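Local structure of glypican-1 (Homo sapiens, 4YWT) at residues L459-M462 with T463-R467; R290-L293 with D294-L298. The protein carries heparan sulfate chains at the cell surface and, through them, binds alpha-4(V) collagen and takes part in Schwann cell myelination. The protein carries 3 engineered substitutions. All coordinates share one frame; numbering follows the deposited sequence.

Contact 1. Residues L459-M462 with T463-R467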
loop_
_atom_site.group_PDB
_atom_site.type_symbol
_atom_site.label_atom_id
_atom_site.label_comp_id
_atom_site.label_asym_id
_atom_site.label_seq_id
_atom_site.Cartn_x
_atom_site.Cartn_y
_atom_site.Cartn_z
ATOM N N LEU A 459 0.549 -1.457 -10.660
ATOM C CA LEU A 459 0.054 -2.547 -9.825
ATOM C C LEU A 459 0.341 -3.904 -10.463
ATOM O O LEU A 459 0.815 -4.821 -9.789
ATOM C CB LEU A 459 -1.447 -2.397 -9.564
ATOM C CG LEU A 459 -1.913 -1.165 -8.784
ATOM C CD1 LEU A 459 -3.428 -1.149 -8.666
ATOM C CD2 LEU A 459 -1.273 -1.120 -7.409
ATOM N N LYS A 460 0.059 -4.024 -11.759
ATOM C CA LYS A 460 0.354 -5.255 -12.496
ATOM C C LYS A 460 1.822 -5.659 -12.367
ATOM O O LYS A 460 2.144 -6.796 -11.997
ATOM C CB LYS A 460 0.008 -5.100 -13.978
ATOM C CG LYS A 460 -1.471 -4.997 -14.298
ATOM C CD LYS A 460 -1.686 -5.148 -15.798
ATOM C CE LYS A 460 -3.077 -4.723 -16.222
ATOM N NZ LYS A 460 -3.179 -4.620 -17.706
ATOM N N ILE A 461 2.706 -4.715 -12.679
ATOM C CA ILE A 461 4.144 -4.963 -12.651
ATOM C C ILE A 461 4.636 -5.391 -11.269
ATOM O O ILE A 461 5.334 -6.408 -11.132
ATOM C CB ILE A 461 4.926 -3.717 -13.104
ATOM C CG1 ILE A 461 4.628 -3.417 -14.576
ATOM C CG2 ILE A 461 6.420 -3.914 -12.894
ATOM C CD1 ILE A 461 5.093 -2.052 -15.031
ATOM N N MET A 462 4.266 -4.624 -10.245
ATOM C CA MET A 462 4.687 -4.945 -8.885
ATOM C C MET A 462 4.154 -6.314 -8.462
ATOM O O MET A 462 4.870 -7.104 -7.838
ATOM C CB MET A 462 4.223 -3.866 -7.907
ATOM C CG MET A 462 4.806 -3.996 -6.506
ATOM S SD MET A 462 6.602 -3.846 -6.468
ATOM C CE MET A 462 7.057 -5.482 -5.907
ATOM N N THR A 463 2.903 -6.595 -8.819
ATOM C CA THR A 463 2.287 -7.880 -8.503
ATOM C C THR A 463 3.071 -9.028 -9.119
ATOM O O THR A 463 3.358 -10.022 -8.447
ATOM C CB THR A 463 0.835 -7.956 -8.995
ATOM O OG1 THR A 463 0.081 -6.876 -8.433
ATOM C CG2 THR A 463 0.203 -9.280 -8.585
ATOM N N ASN A 464 3.415 -8.890 -10.398
ATOM C CA ASN A 464 4.240 -9.888 -11.069
ATOM C C ASN A 464 5.571 -10.080 -10.349
ATOM O O ASN A 464 5.991 -11.218 -10.092
ATOM C CB ASN A 464 4.481 -9.499 -12.529
ATOM C CG ASN A 464 3.218 -9.576 -13.367
ATOM O OD1 ASN A 464 2.328 -10.384 -13.097
ATOM N ND2 ASN A 464 3.135 -8.734 -14.390
ATOM N N ARG A 465 6.220 -8.965 -10.015
ATOM C CA ARG A 465 7.456 -9.007 -9.234
ATOM C C ARG A 465 7.298 -9.823 -7.952
ATOM O O ARG A 465 8.184 -10.594 -7.588
ATOM C CB ARG A 465 7.926 -7.597 -8.868
ATOM C CG ARG A 465 8.626 -6.832 -9.976
ATOM C CD ARG A 465 9.510 -5.746 -9.372
ATOM N NE ARG A 465 10.078 -4.851 -10.375
ATOM C CZ ARG A 465 9.692 -3.593 -10.554
ATOM N NH1 ARG A 465 8.736 -3.076 -9.793
ATOM N NH2 ARG A 465 10.263 -2.847 -11.489
ATOM N N LEU A 466 6.169 -9.647 -7.272
ATOM C CA LEU A 466 5.929 -10.330 -6.002
ATOM C C LEU A 466 5.574 -11.803 -6.166
ATOM O O LEU A 466 5.846 -12.613 -5.280
ATOM C CB LEU A 466 4.823 -9.620 -5.223
ATOM C CG LEU A 466 5.272 -8.391 -4.436
ATOM C CD1 LEU A 466 4.190 -7.336 -4.439
ATOM C CD2 LEU A 466 5.622 -8.790 -3.012
ATOM N N ARG A 467 4.956 -12.153 -7.288
ATOM C CA ARG A 467 4.645 -13.549 -7.563
ATOM C C ARG A 467 5.932 -14.300 -7.888
ATOM O O ARG A 467 6.167 -15.412 -7.391
ATOM C CB ARG A 467 3.631 -13.660 -8.704
ATOM C CG ARG A 467 2.245 -13.165 -8.315
ATOM C CD ARG A 467 1.265 -13.190 -9.478
ATOM N NE ARG A 467 -0.090 -12.869 -9.033
ATOM C CZ ARG A 467 -1.099 -12.571 -9.847
ATOM N NH1 ARG A 467 -0.912 -12.546 -11.159
ATOM N NH2 ARG A 467 -2.296 -12.294 -9.346
#
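Met462 meets Leu466 and Arg465 one turn further along helix 450-471, the last helix modelled in the mainly alpha-helical glypican core. The path starts at CB. CG lies anti to the backbone N (chi1 -171°), which puts it 4.0 Å from Leu466 CD1. The bend at chi2 then places SD 4.0 Å from Arg465 NH1, at the edge of the guanidinium and near its plane. The bend at chi3 places the tip. CE turns forward along the helix and rests 3.7 Å from Leu466 CD1. The two side chains cross at a slant. Gln224 and Val228 of helix 204-236 and Leu292 of helix 286-299 also touch Met462, which is buried.

Arg465 stays on the outer side. It runs alongside Ile461, and both point the same way. Ile461 CG2 sits over one face of the guanidinium, offset toward its rim. This is apolar cover for a solvent-exposed arginine.

The backbone bonds are the regular i to i+4 set of an alpha helix. Leu459 O takes one more. Thr463 N reaches it at 2.9 Å, and Thr463 OG1 donates to it at 2.6 Å from Leu459 O. The hydroxyl is turned back by a chi1 of -57°, which sets it beside its own backbone N. A buried threonine hydroxyl thus spends its proton inside the helix. The two donors come from opposite faces of the carbonyl plane, with Thr463 OG1 39° out of it.

Contact 2. Residues R290-L293 with D294-L298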
loop_
_atom_site.group_PDB
_atom_site.type_symbol
_atom_site.label_atom_id
_atom_site.label_comp_id
_atom_site.label_asym_id
_atom_site.label_seq_id
_atom_site.Cartn_x
_atom_site.Cartn_y
_atom_site.Cartn_z
ATOM N N ARG A 290 -6.364 -5.424 -5.423
ATOM C CA ARG A 290 -6.588 -6.662 -4.684
ATOM C C ARG A 290 -5.517 -7.702 -4.988
ATOM O O ARG A 290 -5.075 -8.418 -4.091
ATOM C CB ARG A 290 -7.970 -7.237 -4.998
ATOM C CG ARG A 290 -9.127 -6.425 -4.436
ATOM C CD ARG A 290 -10.457 -7.094 -4.736
ATOM N NE ARG A 290 -11.591 -6.262 -4.350
ATOM C CZ ARG A 290 -12.149 -6.269 -3.143
ATOM N NH1 ARG A 290 -11.675 -7.063 -2.194
ATOM N NH2 ARG A 290 -13.182 -5.477 -2.884
ATOM N N ASN A 291 -5.109 -7.792 -6.252
ATOM C CA ASN A 291 -4.041 -8.709 -6.641
ATOM C C ASN A 291 -2.736 -8.380 -5.926
ATOM O O ASN A 291 -2.093 -9.258 -5.325
ATOM C CB ASN A 291 -3.824 -8.675 -8.156
ATOM C CG ASN A 291 -4.908 -9.411 -8.918
ATOM O OD1 ASN A 291 -5.541 -10.327 -8.393
ATOM N ND2 ASN A 291 -5.125 -9.013 -10.168
ATOM N N LEU A 292 -2.353 -7.108 -5.993
ATOM C CA LEU A 292 -1.131 -6.648 -5.351
ATOM C C LEU A 292 -1.157 -6.925 -3.859
ATOM O O LEU A 292 -0.217 -7.505 -3.320
ATOM C CB LEU A 292 -0.909 -5.154 -5.586
ATOM C CG LEU A 292 0.444 -4.690 -5.047
ATOM C CD1 LEU A 292 1.560 -5.371 -5.818
ATOM C CD2 LEU A 292 0.593 -3.179 -5.106
ATOM N N LEU A 293 -2.234 -6.516 -3.194
ATOM C CA LEU A 293 -2.329 -6.693 -1.748
ATOM C C LEU A 293 -2.350 -8.172 -1.365
ATOM O O LEU A 293 -1.830 -8.553 -0.315
ATOM C CB LEU A 293 -3.563 -5.982 -1.193
ATOM C CG LEU A 293 -3.334 -4.549 -0.704
ATOM C CD1 LEU A 293 -2.983 -3.619 -1.855
ATOM C CD2 LEU A 293 -4.555 -4.039 0.045
ATOM N N ASP A 294 -2.939 -9.002 -2.220
ATOM C CA ASP A 294 -2.935 -10.446 -2.004
ATOM C C ASP A 294 -1.518 -11.007 -2.058
ATOM O O ASP A 294 -1.105 -11.759 -1.169
ATOM C CB ASP A 294 -3.815 -11.155 -3.034
ATOM C CG ASP A 294 -5.193 -11.485 -2.496
ATOM O OD1 ASP A 294 -5.645 -10.805 -1.550
ATOM O OD2 ASP A 294 -5.824 -12.429 -3.019
ATOM N N SER A 295 -0.773 -10.636 -3.097
ATOM C CA SER A 295 0.599 -11.121 -3.233
ATOM C C SER A 295 1.492 -10.567 -2.120
ATOM O O SER A 295 2.474 -11.197 -1.727
ATOM C CB SER A 295 1.168 -10.759 -4.608
ATOM O OG SER A 295 1.432 -9.371 -4.712
ATOM N N MET A 296 1.134 -9.395 -1.606
ATOM C CA MET A 296 1.888 -8.761 -0.530
ATOM C C MET A 296 1.620 -9.443 0.806
ATOM O O MET A 296 2.515 -9.561 1.642
ATOM C CB MET A 296 1.549 -7.273 -0.441
ATOM C CG MET A 296 2.337 -6.404 -1.407
ATOM S SD MET A 296 2.227 -4.645 -1.025
ATOM C CE MET A 296 0.472 -4.366 -1.205
ATOM N N VAL A 297 0.384 -9.885 1.008
ATOM C CA VAL A 297 0.056 -10.677 2.184
ATOM C C VAL A 297 0.773 -12.018 2.093
ATOM O O VAL A 297 1.332 -12.507 3.077
ATOM C CB VAL A 297 -1.466 -10.895 2.327
ATOM C CG1 VAL A 297 -1.763 -12.008 3.320
ATOM C CG2 VAL A 297 -2.150 -9.603 2.748
ATOM N N LEU A 298 0.777 -12.597 0.896
ATOM C CA LEU A 298 1.407 -13.896 0.679
ATOM C C LEU A 298 2.920 -13.883 0.879
ATOM O O LEU A 298 3.475 -14.818 1.456
ATOM C CB LEU A 298 1.089 -14.411 -0.726
ATOM C CG LEU A 298 -0.207 -15.211 -0.860
ATOM C CD1 LEU A 298 -0.366 -15.743 -2.276
ATOM C CD2 LEU A 298 -0.230 -16.346 0.153
HETATM O O HOH W 1 -4.904 -11.864 -6.282
#
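Leu292 O is gripped twice, by Met296 N at 2.9 Å and by Ser295 OG at 2.9 Å. The hydroxyl donates from one turn ahead. Its C=O...OG angle is only 122°, so it comes in from the flank of the carbonyl, while Met296 N lies closer to the C=O direction. Ser295 OG can do this because chi1 of 72° sets it between its own backbone N and carbonyl carbon. The buried serine hydroxyl is thereby satisfied within its own helix.

These residues make about two and a half turns of helix 286-299, part of the elongated helical core of glypican. One flank of it faces helix 450-471, and Val297 on another flank touches Lys382 and Arg386 of helix 373-387.

Met296 folds back toward the preceding turn. Its chain is bent at chi3 (-62°), which brings CE against both leucines of that turn. CE lies 3.6 Å from Leu293 CD1 and 3.9 Å from Leu292 CG. Leu293 also touches Val388 and Gln389 in a loop.

The end of the Arg290 side chain leads off from the following turn, and its NE forms a salt bridge with Asp286. A water donates to Asn291 OD1 at 2.7 Å. The same water makes a weak bond to Asp294 OD2, 3.4 Å long.

How the contacts relate
Contact 2 closes well before contact 1 opens in the chain, yet their centres lie 9 Å apart because helices 286-299 and 450-471 pack against each other. Leu292 is the main meeting point. Its CD1 lies 3.6 Å from Met462 CG and 3.6 Å from Leu466 CD1, while Thr463 OG1 comes within 3.3 Å of Leu292 CA. Further along, Leu466 CB packs at 3.4 Å from Ser295 OG. Both self-bonded hydroxyls thus lie where the helices meet. The side chain of Arg290 in contact 2 lies about 8 Å from a bound calcium ion and touches Asp390, which with Asp387 forms a calcium site.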